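BluB-like flavoprotein (Clostridium difficile 630, PDB 3EO8) binds flavin mononucleotide and, as a member of the nitroreductase family, probably works as an FMN-dependent oxidoreductase. Local coordinates at residues 79-82 / 83-87; 161-164 / 165-168; 144-147 / 148-152. All blocks are in the same frame, centred on the assembly; numbering follows the deposited sequence.

Contact 1: 79-82 / 83-87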
ATOM      1  N   SER A  79     -14.080  17.071 -25.172  1.00 26.44           N
ATOM      2  CA  SER A  79     -15.177  16.127 -25.100  1.00 27.03           C
ATOM      3  C   SER A  79     -16.105  16.446 -23.940  1.00 27.00           C
ATOM      4  O   SER A  79     -15.771  16.184 -22.787  1.00 25.80           O
ATOM      5  CB  SER A  79     -14.648  14.712 -24.898  1.00 28.49           C
ATOM      6  OG  SER A  79     -15.720  13.866 -24.502  1.00 30.52           O
ATOM      7  N   VAL A  80     -17.285  16.957 -24.273  1.00 26.88           N
ATOM      8  CA  VAL A  80     -18.271  17.338 -23.278  1.00 27.75           C
ATOM      9  C   VAL A  80     -18.733  16.091 -22.508  1.00 27.38           C
ATOM     10  O   VAL A  80     -18.987  16.170 -21.312  1.00 27.11           O
ATOM     11  CB  VAL A  80     -19.459  18.071 -23.940  1.00 27.86           C
ATOM     12  CG1 VAL A  80     -20.654  18.223 -22.958  1.00 29.07           C
ATOM     13  CG2 VAL A  80     -19.017  19.444 -24.440  1.00 28.04           C
ATOM     14  N   ASP A  81     -18.818  14.934 -23.176  1.00 28.30           N
ATOM     15  CA  ASP A  81     -19.280  13.721 -22.494  1.00 28.24           C
ATOM     16  C   ASP A  81     -18.258  13.256 -21.461  1.00 28.63           C
ATOM     17  O   ASP A  81     -18.608  12.884 -20.323  1.00 26.76           O
ATOM     18  CB  ASP A  81     -19.543  12.564 -23.462  1.00 29.17           C
ATOM     19  CG  ASP A  81     -20.083  11.325 -22.741  1.00 30.30           C
ATOM     20  OD1 ASP A  81     -21.219  11.391 -22.203  1.00 36.10           O
ATOM     21  OD2 ASP A  81     -19.357  10.312 -22.650  1.00 33.71           O
ATOM     22  N   LYS A  82     -16.991  13.283 -21.849  1.00 28.45           N
ATOM     23  CA  LYS A  82     -15.940  12.933 -20.920  1.00 29.50           C
ATOM     24  C   LYS A  82     -15.895  13.933 -19.764  1.00 27.99           C
ATOM     25  O   LYS A  82     -15.747  13.520 -18.613  1.00 27.69           O
ATOM     26  CB  LYS A  82     -14.595  12.844 -21.612  1.00 29.85           C
ATOM     27  CG  LYS A  82     -14.416  11.534 -22.361  1.00 32.40           C
ATOM     28  CD  LYS A  82     -13.121  11.517 -23.150  1.00 32.39           C
ATOM     29  CE  LYS A  82     -12.966  10.209 -23.939  1.00 35.87           C
ATOM     30  NZ  LYS A  82     -11.932  10.334 -25.006  1.00 39.70           N
ATOM     31  N   ALA A  83     -16.054  15.228 -20.050  1.00 26.65           N
ATOM     32  CA  ALA A  83     -16.159  16.215 -18.940  1.00 26.05           C
ATOM     33  C   ALA A  83     -17.342  15.877 -18.023  1.00 26.16           C
ATOM     34  O   ALA A  83     -17.221  15.871 -16.774  1.00 26.07           O
ATOM     35  CB  ALA A  83     -16.286  17.634 -19.470  1.00 25.20           C
ATOM     36  N   ASN A  84     -18.487  15.570 -18.628  1.00 26.04           N
ATOM     37  CA  ASN A  84     -19.667  15.166 -17.840  1.00 25.89           C
ATOM     38  C   ASN A  84     -19.457  13.929 -17.009  1.00 25.66           C
ATOM     39  O   ASN A  84     -19.944  13.861 -15.866  1.00 24.24           O
ATOM     40  CB  ASN A  84     -20.889  14.972 -18.754  1.00 26.36           C
ATOM     41  CG  ASN A  84     -21.511  16.290 -19.186  1.00 27.00           C
ATOM     42  OD1 ASN A  84     -21.247  17.335 -18.597  1.00 27.34           O
ATOM     43  ND2 ASN A  84     -22.355  16.245 -20.218  1.00 28.39           N
ATOM     44  N   ARG A  85     -18.751  12.938 -17.545  1.00 24.78           N
ATOM     45  CA  ARG A  85     -18.415  11.772 -16.748  1.00 25.91           C
ATOM     46  C   ARG A  85     -17.567  12.188 -15.527  1.00 24.94           C
ATOM     47  O   ARG A  85     -17.784  11.703 -14.403  1.00 24.90           O
ATOM     48  CB  ARG A  85     -17.740  10.678 -17.609  1.00 26.63           C
ATOM     49  CG  ARG A  85     -18.758   9.910 -18.485  1.00 27.38           C
ATOM     50  CD  ARG A  85     -18.197   8.673 -19.269  1.00 28.60           C
ATOM     51  NE  ARG A  85     -19.134   8.344 -20.367  1.00 31.70           N
ATOM     52  CZ  ARG A  85     -19.403   7.118 -20.846  1.00 33.37           C
ATOM     53  NH1 ARG A  85     -18.820   6.016 -20.359  1.00 36.60           N
ATOM     54  NH2 ARG A  85     -20.284   6.990 -21.832  1.00 32.81           N
ATOM     55  N   PHE A  86     -16.663  13.133 -15.716  1.00 24.64           N
ATOM     56  CA  PHE A  86     -15.828  13.623 -14.587  1.00 24.48           C
ATOM     57  C   PHE A  86     -16.636  14.432 -13.549  1.00 24.94           C
ATOM     58  O   PHE A  86     -16.401  14.305 -12.343  1.00 25.36           O
ATOM     59  CB  PHE A  86     -14.666  14.447 -15.124  1.00 24.51           C
ATOM     60  CG  PHE A  86     -13.616  14.799 -14.104  1.00 23.51           C
ATOM     61  CD1 PHE A  86     -13.029  13.835 -13.332  1.00 24.09           C
ATOM     62  CD2 PHE A  86     -13.165  16.111 -13.979  1.00 24.13           C
ATOM     63  CE1 PHE A  86     -12.003  14.172 -12.428  1.00 25.79           C
ATOM     64  CE2 PHE A  86     -12.159  16.438 -13.093  1.00 24.15           C
ATOM     65  CZ  PHE A  86     -11.592  15.457 -12.309  1.00 24.72           C
ATOM     66  N   ARG A  87     -17.600  15.232 -14.002  1.00 25.20           N
ATOM     67  CA  ARG A  87     -18.514  15.917 -13.084  1.00 24.81           C
ATOM     68  C   ARG A  87     -19.225  14.937 -12.151  1.00 25.63           C
ATOM     69  O   ARG A  87     -19.332  15.159 -10.939  1.00 24.24           O
ATOM     70  CB  ARG A  87     -19.561  16.709 -13.888  1.00 24.18           C
ATOM     71  CG  ARG A  87     -18.998  17.908 -14.604  1.00 24.82           C
ATOM     72  CD  ARG A  87     -20.023  18.717 -15.469  1.00 24.26           C
ATOM     73  NE  ARG A  87     -19.356  19.923 -15.942  1.00 24.85           N
ATOM     74  CZ  ARG A  87     -18.791  20.106 -17.137  1.00 24.79           C
ATOM     75  NH1 ARG A  87     -18.888  19.223 -18.126  1.00 26.71           N
ATOM     76  NH2 ARG A  87     -18.172  21.242 -17.371  1.00 23.15           N
TER
HETATM   77  O   HOH W   1     -22.821  13.813 -21.751  1.00 30.87           O
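Asp81 and Arg85 form an i to i+4 salt bridge on the first turns of helix 80-93, just past its N-cap. Ser79 is that cap: its OG accepts from Lys82 N at 3.0 Å, closing the opening turn, and its carbonyl O takes the N-H of Ala83 as the regular helical bonds begin.

Arg85 can be followed outward atom by atom. CB rests against the carbonyl oxygens of Asp81 and Lys82, and Arg85 CG stays 3.5 Å from Asp81 O. With CG beside the backbone N (chi1 -76°) and the chain extended from there to NE, the side chain runs back toward the preceding turn, and CD comes near Asp81 OD2. Arg85 NE then donates to Asp81 OD2 over 3.0 Å. The bond is bent, 135° at the hydrogen, although OD2 is met on its syn side; carboxylate and guanidinium planes stand 76° apart, so this is a single-point bridge rather than a flat two-pronged pair. Arg85 NH2 passes Asp81 OD2 at 3.5 Å.

Asn84 extends the polar surface. Its side chain lies alongside Val80, pointing the same way, with Asn84 ND2 3.8 Å from Val80 CG1. Arg87 NH1 donates to Asn84 OD1 from above the plane of the side-chain amide, while Arg87 NH2 makes a salt bridge to Asp76. Phe86 turns to the buried side, against Gln68 and Leu72 of helix 54-75 and Glu118 of the second subunit. On the solvent side one water joins the two turns, donating to Asp81 OD1 and accepting from Asn84 ND2, each bond 2.9 Å long.

Contact 2: 161-164 / 165-168. With FMN (flavin mononucleotide), chain G.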
ATOM      1  N   CYS A 161     -14.281   5.131   3.938  1.00 24.66           N
ATOM      2  CA  CYS A 161     -13.880   4.996   2.558  1.00 23.98           C
ATOM      3  C   CYS A 161     -12.546   5.651   2.480  1.00 24.80           C
ATOM      4  O   CYS A 161     -12.333   6.708   3.057  1.00 23.96           O
ATOM      5  CB  CYS A 161     -14.846   5.685   1.597  1.00 23.89           C
ATOM      6  SG  CYS A 161     -14.569   5.378  -0.193  1.00 25.86           S
ATOM      7  N   TRP A 162     -11.672   4.993   1.741  1.00 24.63           N
ATOM      8  CA  TRP A 162     -10.330   5.448   1.410  1.00 25.33           C
ATOM      9  C   TRP A 162     -10.413   6.295   0.147  1.00 26.06           C
ATOM     10  O   TRP A 162     -11.096   5.909  -0.780  1.00 26.43           O
ATOM     11  CB  TRP A 162      -9.560   4.172   1.137  1.00 25.07           C
ATOM     12  CG  TRP A 162      -8.064   4.166   1.094  1.00 25.34           C
ATOM     13  CD1 TRP A 162      -7.219   5.124   0.610  1.00 24.50           C
ATOM     14  CD2 TRP A 162      -7.254   3.042   1.415  1.00 23.85           C
ATOM     15  NE1 TRP A 162      -5.925   4.678   0.694  1.00 25.07           N
ATOM     16  CE2 TRP A 162      -5.923   3.398   1.177  1.00 23.44           C
ATOM     17  CE3 TRP A 162      -7.531   1.775   1.934  1.00 24.14           C
ATOM     18  CZ2 TRP A 162      -4.859   2.526   1.425  1.00 25.09           C
ATOM     19  CZ3 TRP A 162      -6.474   0.912   2.195  1.00 23.94           C
ATOM     20  CH2 TRP A 162      -5.152   1.294   1.923  1.00 25.13           C
ATOM     21  N   LEU A 163      -9.767   7.458   0.123  1.00 25.37           N
ATOM     22  CA  LEU A 163      -9.793   8.322  -1.054  1.00 25.47           C
ATOM     23  C   LEU A 163      -8.429   8.744  -1.511  1.00 24.65           C
ATOM     24  O   LEU A 163      -7.621   9.239  -0.736  1.00 24.88           O
ATOM     25  CB  LEU A 163     -10.597   9.581  -0.778  1.00 26.41           C
ATOM     26  CG  LEU A 163     -12.100   9.409  -0.452  1.00 25.10           C
ATOM     27  CD1 LEU A 163     -12.399   9.145   1.023  1.00 28.17           C
ATOM     28  CD2 LEU A 163     -12.886  10.646  -0.957  1.00 26.03           C
ATOM     29  N   THR A 164      -8.190   8.612  -2.803  1.00 25.05           N
ATOM     30  CA  THR A 164      -7.040   9.273  -3.425  1.00 24.31           C
ATOM     31  C   THR A 164      -7.481  10.125  -4.606  1.00 23.77           C
ATOM     32  O   THR A 164      -6.648  10.795  -5.234  1.00 25.31           O
ATOM     33  CB  THR A 164      -5.936   8.276  -3.845  1.00 24.75           C
ATOM     34  OG1 THR A 164      -6.465   7.274  -4.711  1.00 24.74           O
ATOM     35  CG2 THR A 164      -5.272   7.652  -2.604  1.00 24.00           C
ATOM     36  N   SER A 165      -8.773  10.145  -4.919  1.00 23.19           N
ATOM     37  CA  SER A 165      -9.246  10.829  -6.132  1.00 23.16           C
ATOM     38  C   SER A 165      -9.116  12.352  -6.029  1.00 23.38           C
ATOM     39  O   SER A 165      -9.181  13.034  -7.019  1.00 23.94           O
ATOM     40  CB  SER A 165     -10.694  10.461  -6.478  1.00 24.15           C
ATOM     41  OG  SER A 165     -11.582  10.798  -5.445  1.00 22.57           O
ATOM     42  N   GLN A 166      -8.938  12.876  -4.826  1.00 23.27           N
ATOM     43  CA  GLN A 166      -8.732  14.310  -4.654  1.00 23.02           C
ATOM     44  C   GLN A 166      -7.337  14.805  -5.039  1.00 23.88           C
ATOM     45  O   GLN A 166      -7.102  16.013  -5.022  1.00 24.58           O
ATOM     46  CB  GLN A 166      -8.990  14.690  -3.186  1.00 23.56           C
ATOM     47  CG  GLN A 166      -7.916  14.254  -2.198  1.00 24.22           C
ATOM     48  CD  GLN A 166      -7.910  12.761  -1.901  1.00 21.87           C
ATOM     49  OE1 GLN A 166      -8.922  12.077  -2.078  1.00 25.47           O
ATOM     50  NE2 GLN A 166      -6.764  12.242  -1.412  1.00 23.08           N
ATOM     51  N   ASN A 167      -6.403  13.905  -5.321  1.00 24.20           N
ATOM     52  CA  ASN A 167      -4.984  14.270  -5.252  1.00 23.69           C
ATOM     53  C   ASN A 167      -4.472  15.146  -6.389  1.00 23.57           C
ATOM     54  O   ASN A 167      -3.395  15.712  -6.252  1.00 22.90           O
ATOM     55  CB  ASN A 167      -4.073  13.040  -5.070  1.00 24.76           C
ATOM     56  CG  ASN A 167      -4.131  12.452  -3.651  1.00 25.46           C
ATOM     57  OD1 ASN A 167      -4.513  13.109  -2.693  1.00 26.34           O
ATOM     58  ND2 ASN A 167      -3.748  11.200  -3.536  1.00 26.80           N
ATOM     59  N   TYR A 168      -5.240  15.331  -7.455  1.00 23.38           N
ATOM     60  CA  TYR A 168      -4.927  16.393  -8.424  1.00 23.30           C
ATOM     61  C   TYR A 168      -4.976  17.786  -7.738  1.00 23.24           C
ATOM     62  O   TYR A 168      -4.436  18.757  -8.287  1.00 22.60           O
ATOM     63  CB  TYR A 168      -5.815  16.373  -9.697  1.00 24.13           C
ATOM     64  CG  TYR A 168      -7.303  16.427  -9.440  1.00 24.63           C
ATOM     65  CD1 TYR A 168      -7.926  17.607  -9.052  1.00 26.01           C
ATOM     66  CD2 TYR A 168      -8.090  15.287  -9.555  1.00 25.04           C
ATOM     67  CE1 TYR A 168      -9.270  17.651  -8.785  1.00 26.75           C
ATOM     68  CE2 TYR A 168      -9.438  15.332  -9.313  1.00 26.12           C
ATOM     69  CZ  TYR A 168     -10.029  16.505  -8.902  1.00 25.28           C
ATOM     70  OH  TYR A 168     -11.388  16.548  -8.643  1.00 24.69           O
TER
HETATM   71  N1  FMN G 500     -13.394   5.195  -3.412  1.00 25.47           N
HETATM   72  C2  FMN G 500     -13.954   6.416  -3.701  1.00 27.29           C
HETATM   73  O2  FMN G 500     -15.180   6.591  -3.730  1.00 26.92           O
HETATM   74  N3  FMN G 500     -13.143   7.489  -3.953  1.00 25.11           N
HETATM   75  C4  FMN G 500     -11.783   7.391  -3.987  1.00 26.88           C
HETATM   76  O4  FMN G 500     -11.095   8.413  -4.205  1.00 26.19           O
HETATM   77  C4A FMN G 500     -11.208   6.160  -3.695  1.00 27.66           C
HETATM   78  N5  FMN G 500      -9.832   6.030  -3.680  1.00 26.95           N
HETATM   79  C5A FMN G 500      -9.252   4.823  -3.353  1.00 25.67           C
HETATM   80  C6  FMN G 500      -7.872   4.746  -3.315  1.00 26.29           C
HETATM   81  C7  FMN G 500      -7.268   3.547  -2.977  1.00 26.54           C
HETATM   82  C7M FMN G 500      -5.835   3.612  -2.564  1.00 24.95           C
HETATM   83  C8  FMN G 500      -8.059   2.439  -2.652  1.00 26.78           C
HETATM   84  C8M FMN G 500      -7.442   1.284  -1.913  1.00 26.89           C
HETATM   85  C9  FMN G 500      -9.441   2.534  -2.686  1.00 26.21           C
HETATM   86  C9A FMN G 500     -10.056   3.728  -3.029  1.00 25.70           C
HETATM   87  N10 FMN G 500     -11.443   3.850  -3.105  1.00 26.16           N
HETATM   88  C10 FMN G 500     -12.015   5.075  -3.381  1.00 26.98           C
HETATM   89  C1' FMN G 500     -12.360   2.680  -2.863  1.00 24.81           C
HETATM   90  C2' FMN G 500     -12.478   1.750  -4.070  1.00 24.46           C
HETATM   91  O2' FMN G 500     -13.308   2.336  -5.066  1.00 25.16           O
HETATM   92  C3' FMN G 500     -13.085   0.432  -3.608  1.00 24.53           C
HETATM   93  O3' FMN G 500     -12.201  -0.168  -2.669  1.00 24.73           O
HETATM   94  C4' FMN G 500     -13.421  -0.562  -4.716  1.00 23.26           C
HETATM   95  O4' FMN G 500     -14.390  -0.035  -5.606  1.00 23.43           O
HETATM   96  C5' FMN G 500     -13.956  -1.850  -4.076  1.00 25.31           C
HETATM   97  O5' FMN G 500     -15.148  -1.552  -3.373  1.00 23.81           O
HETATM   98  P   FMN G 500     -15.288  -2.036  -1.832  1.00 23.62           P
HETATM   99  O1P FMN G 500     -16.634  -1.628  -1.311  1.00 24.57           O
HETATM  100  O2P FMN G 500     -14.175  -1.313  -1.090  1.00 26.02           O
HETATM  101  O3P FMN G 500     -15.065  -3.535  -1.684  1.00 24.47           O
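Gln166 CG sits between its backbone N and carbonyl carbon (chi1 73°), and a second bend at chi2 (-74°) folds the amide back onto Leu163. From there Gln166 NE2 donates to Leu163 O at 3.2 Å. The acceptor lies in the amide plane of Gln166, but NE2 stands well above the carbonyl plane of Leu163. On the other branch Gln166 OE1 makes a close contact with Leu163 CB at 3.3 Å.

The same stretch forms a type I beta turn from Thr164 to Asn167, where the chain leaves strand 159-163. Asn167 N closes the turn on Thr164 O at 3.1 Å, and the Asn167 side chain crosses that of Thr164, its ND2 held by Gly191 O of the neighbouring strand.

The turn presents its backbone to the flavin. Thr164 N donates to FMN N5 at 3.2 Å, with a weak second bond to O4; Ser165 N reaches FMN O4 at 3.0 Å, and Ser165 OG lies 2.7 Å from FMN O4. The same hydroxyl is within hydrogen-bonding distance of Thr94 OG1 and Phe93 O. Upstream, Cys161 SG approaches N1 of the pyrimidine end. Trp162 lays one ring face against the dimethylbenzene end, FMN C8M lying over the centre of the Trp162 ring, 3.8 Å from its plane, while its NE1 bonds to Gln140 of the second subunit.

Main-chain N-H donors on N5 and O4 would be expected to polarise the oxidised flavin and make N5 a better electron or hydride acceptor, consistent with the presumed oxidoreductase role.

Contact 3: 144-147 / 148-152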
ATOM      1  N   ALA A 144      -0.532  -0.550   3.836  1.00 23.13           N
ATOM      2  CA  ALA A 144      -0.574  -1.445   4.992  1.00 23.24           C
ATOM      3  C   ALA A 144      -1.100  -0.709   6.231  1.00 23.60           C
ATOM      4  O   ALA A 144      -1.985  -1.210   6.943  1.00 24.22           O
ATOM      5  CB  ALA A 144       0.804  -2.056   5.245  1.00 22.87           C
ATOM      6  N   ALA A 145      -0.593   0.502   6.488  1.00 22.67           N
ATOM      7  CA  ALA A 145      -1.081   1.303   7.634  1.00 23.28           C
ATOM      8  C   ALA A 145      -2.555   1.666   7.523  1.00 23.46           C
ATOM      9  O   ALA A 145      -3.338   1.538   8.480  1.00 22.17           O
ATOM     10  CB  ALA A 145      -0.220   2.575   7.796  1.00 22.16           C
ATOM     11  N   ILE A 146      -2.945   2.128   6.345  1.00 23.94           N
ATOM     12  CA  ILE A 146      -4.345   2.583   6.154  1.00 23.49           C
ATOM     13  C   ILE A 146      -5.298   1.388   6.190  1.00 23.31           C
ATOM     14  O   ILE A 146      -6.417   1.475   6.748  1.00 23.63           O
ATOM     15  CB  ILE A 146      -4.501   3.427   4.860  1.00 23.03           C
ATOM     16  CG1 ILE A 146      -3.735   4.758   4.947  1.00 23.11           C
ATOM     17  CG2 ILE A 146      -5.965   3.692   4.564  1.00 24.57           C
ATOM     18  CD1 ILE A 146      -3.600   5.489   3.598  1.00 25.03           C
ATOM     19  N   GLU A 147      -4.841   0.220   5.747  1.00 23.23           N
ATOM     20  CA  GLU A 147      -5.668  -0.993   5.924  1.00 22.59           C
ATOM     21  C   GLU A 147      -5.845  -1.389   7.382  1.00 22.73           C
ATOM     22  O   GLU A 147      -6.949  -1.708   7.766  1.00 23.03           O
ATOM     23  CB  GLU A 147      -5.168  -2.133   5.039  1.00 22.95           C
ATOM     24  CG  GLU A 147      -6.022  -3.396   5.068  1.00 23.33           C
ATOM     25  CD  GLU A 147      -7.383  -3.280   4.369  1.00 25.04           C
ATOM     26  OE1 GLU A 147      -7.742  -2.184   3.899  1.00 23.59           O
ATOM     27  OE2 GLU A 147      -8.098  -4.335   4.308  1.00 24.01           O
ATOM     28  N   ASN A 148      -4.792  -1.290   8.202  1.00 23.42           N
ATOM     29  CA  ASN A 148      -4.897  -1.548   9.633  1.00 23.44           C
ATOM     30  C   ASN A 148      -5.899  -0.592  10.309  1.00 23.49           C
ATOM     31  O   ASN A 148      -6.700  -0.998  11.153  1.00 23.52           O
ATOM     32  CB  ASN A 148      -3.508  -1.405  10.293  1.00 23.15           C
ATOM     33  CG  ASN A 148      -2.648  -2.667  10.202  1.00 23.71           C
ATOM     34  OD1 ASN A 148      -2.920  -3.580   9.430  1.00 21.96           O
ATOM     35  ND2 ASN A 148      -1.573  -2.693  11.001  1.00 22.57           N
ATOM     36  N   PHE A 149      -5.852   0.677   9.921  1.00 24.33           N
ATOM     37  CA  PHE A 149      -6.802   1.702  10.375  1.00 23.64           C
ATOM     38  C   PHE A 149      -8.219   1.283   9.966  1.00 23.69           C
ATOM     39  O   PHE A 149      -9.131   1.244  10.797  1.00 24.07           O
ATOM     40  CB  PHE A 149      -6.475   3.041   9.721  1.00 23.94           C
ATOM     41  CG  PHE A 149      -7.259   4.213  10.246  1.00 23.87           C
ATOM     42  CD1 PHE A 149      -8.606   4.379   9.937  1.00 24.11           C
ATOM     43  CD2 PHE A 149      -6.613   5.219  10.978  1.00 25.03           C
ATOM     44  CE1 PHE A 149      -9.325   5.488  10.413  1.00 24.44           C
ATOM     45  CE2 PHE A 149      -7.331   6.313  11.442  1.00 24.12           C
ATOM     46  CZ  PHE A 149      -8.677   6.439  11.164  1.00 24.33           C
ATOM     47  N   THR A 150      -8.381   0.974   8.691  1.00 23.02           N
ATOM     48  CA  THR A 150      -9.674   0.581   8.107  1.00 22.85           C
ATOM     49  C   THR A 150     -10.345  -0.578   8.850  1.00 22.61           C
ATOM     50  O   THR A 150     -11.539  -0.532   9.211  1.00 24.65           O
ATOM     51  CB  THR A 150      -9.450   0.202   6.640  1.00 23.07           C
ATOM     52  OG1 THR A 150      -9.029   1.375   5.936  1.00 24.40           O
ATOM     53  CG2 THR A 150     -10.727  -0.368   5.992  1.00 23.88           C
ATOM     54  N   LEU A 151      -9.570  -1.626   9.090  1.00 22.26           N
ATOM     55  CA  LEU A 151     -10.100  -2.796   9.751  1.00 22.55           C
ATOM     56  C   LEU A 151     -10.452  -2.477  11.201  1.00 22.90           C
ATOM     57  O   LEU A 151     -11.452  -2.976  11.749  1.00 23.43           O
ATOM     58  CB  LEU A 151      -9.101  -3.958   9.646  1.00 22.80           C
ATOM     59  CG  LEU A 151      -8.796  -4.466   8.225  1.00 22.35           C
ATOM     60  CD1 LEU A 151      -7.810  -5.585   8.311  1.00 22.85           C
ATOM     61  CD2 LEU A 151     -10.112  -4.916   7.458  1.00 21.50           C
ATOM     62  N   SER A 152      -9.633  -1.644  11.831  1.00 23.68           N
ATOM     63  CA  SER A 152      -9.841  -1.271  13.225  1.00 23.77           C
ATOM     64  C   SER A 152     -11.094  -0.438  13.395  1.00 23.59           C
ATOM     65  O   SER A 152     -11.848  -0.627  14.349  1.00 22.87           O
ATOM     66  CB  SER A 152      -8.611  -0.525  13.747  1.00 24.61           C
ATOM     67  OG  SER A 152      -7.474  -1.367  13.646  1.00 25.65           O
TER
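Thr150 grips the carbonyl oxygen of Ile146 twice in helix 137-155. Ile146 O accepts the main-chain N of Thr150 at 2.8 Å and its hydroxyl, OG1, at 2.7 Å, the two donors arriving from opposite faces of the carbonyl plane. Placing OG1 beside the backbone N (chi1 -65°) turns the hydroxyl back toward the preceding turn. Ser152 repeats the pattern on Asn148 O, where Ser152 OG donates at 2.6 Å; the same OG is also bonded to Gln5 of the second subunit.

Asn148 sends its own ND2 to Ala33 O of helix 24-35, with a weak further bond to Glu147 OE2 of the second subunit. Glu147 is less well provided for. Bent at chi2 (71°), its carboxylate reaches forward over the next turn, Glu147 OE1 lying 4.0 Å from Thr150 CB and Glu147 OE2 3.8 Å from Leu151 CD2. OE1 is buried without a polar partner in the model, which would be expected to raise the acid's pKa.

Ile146 and Phe149 pack on strand 189-197, while Asn148 meets Leu151 of the second subunit: this is a buried interface helix, as in the intertwined dimers of the nitroreductase fold.

From the N terminus the three contacts come in the order 1, 3, 2, in series, each local to its own stretch, so none encloses or crosses another. Contact 1 lies at the start of helix 80-93, far out from the chain's centre; contact 3 lies in helix 137-155, and contact 2 follows where strand 159-163 ends. The last two meet directly: Trp162 CE2 packs on Ile146 CG2 at 3.4 Å, joining helix to strand. Contact 1 reaches contact 2 through Phe86 CZ, 3.7 Å from Tyr168 CE2, but stays about 20 Å from contact 3 at the nearest atoms. All three touch the second subunit.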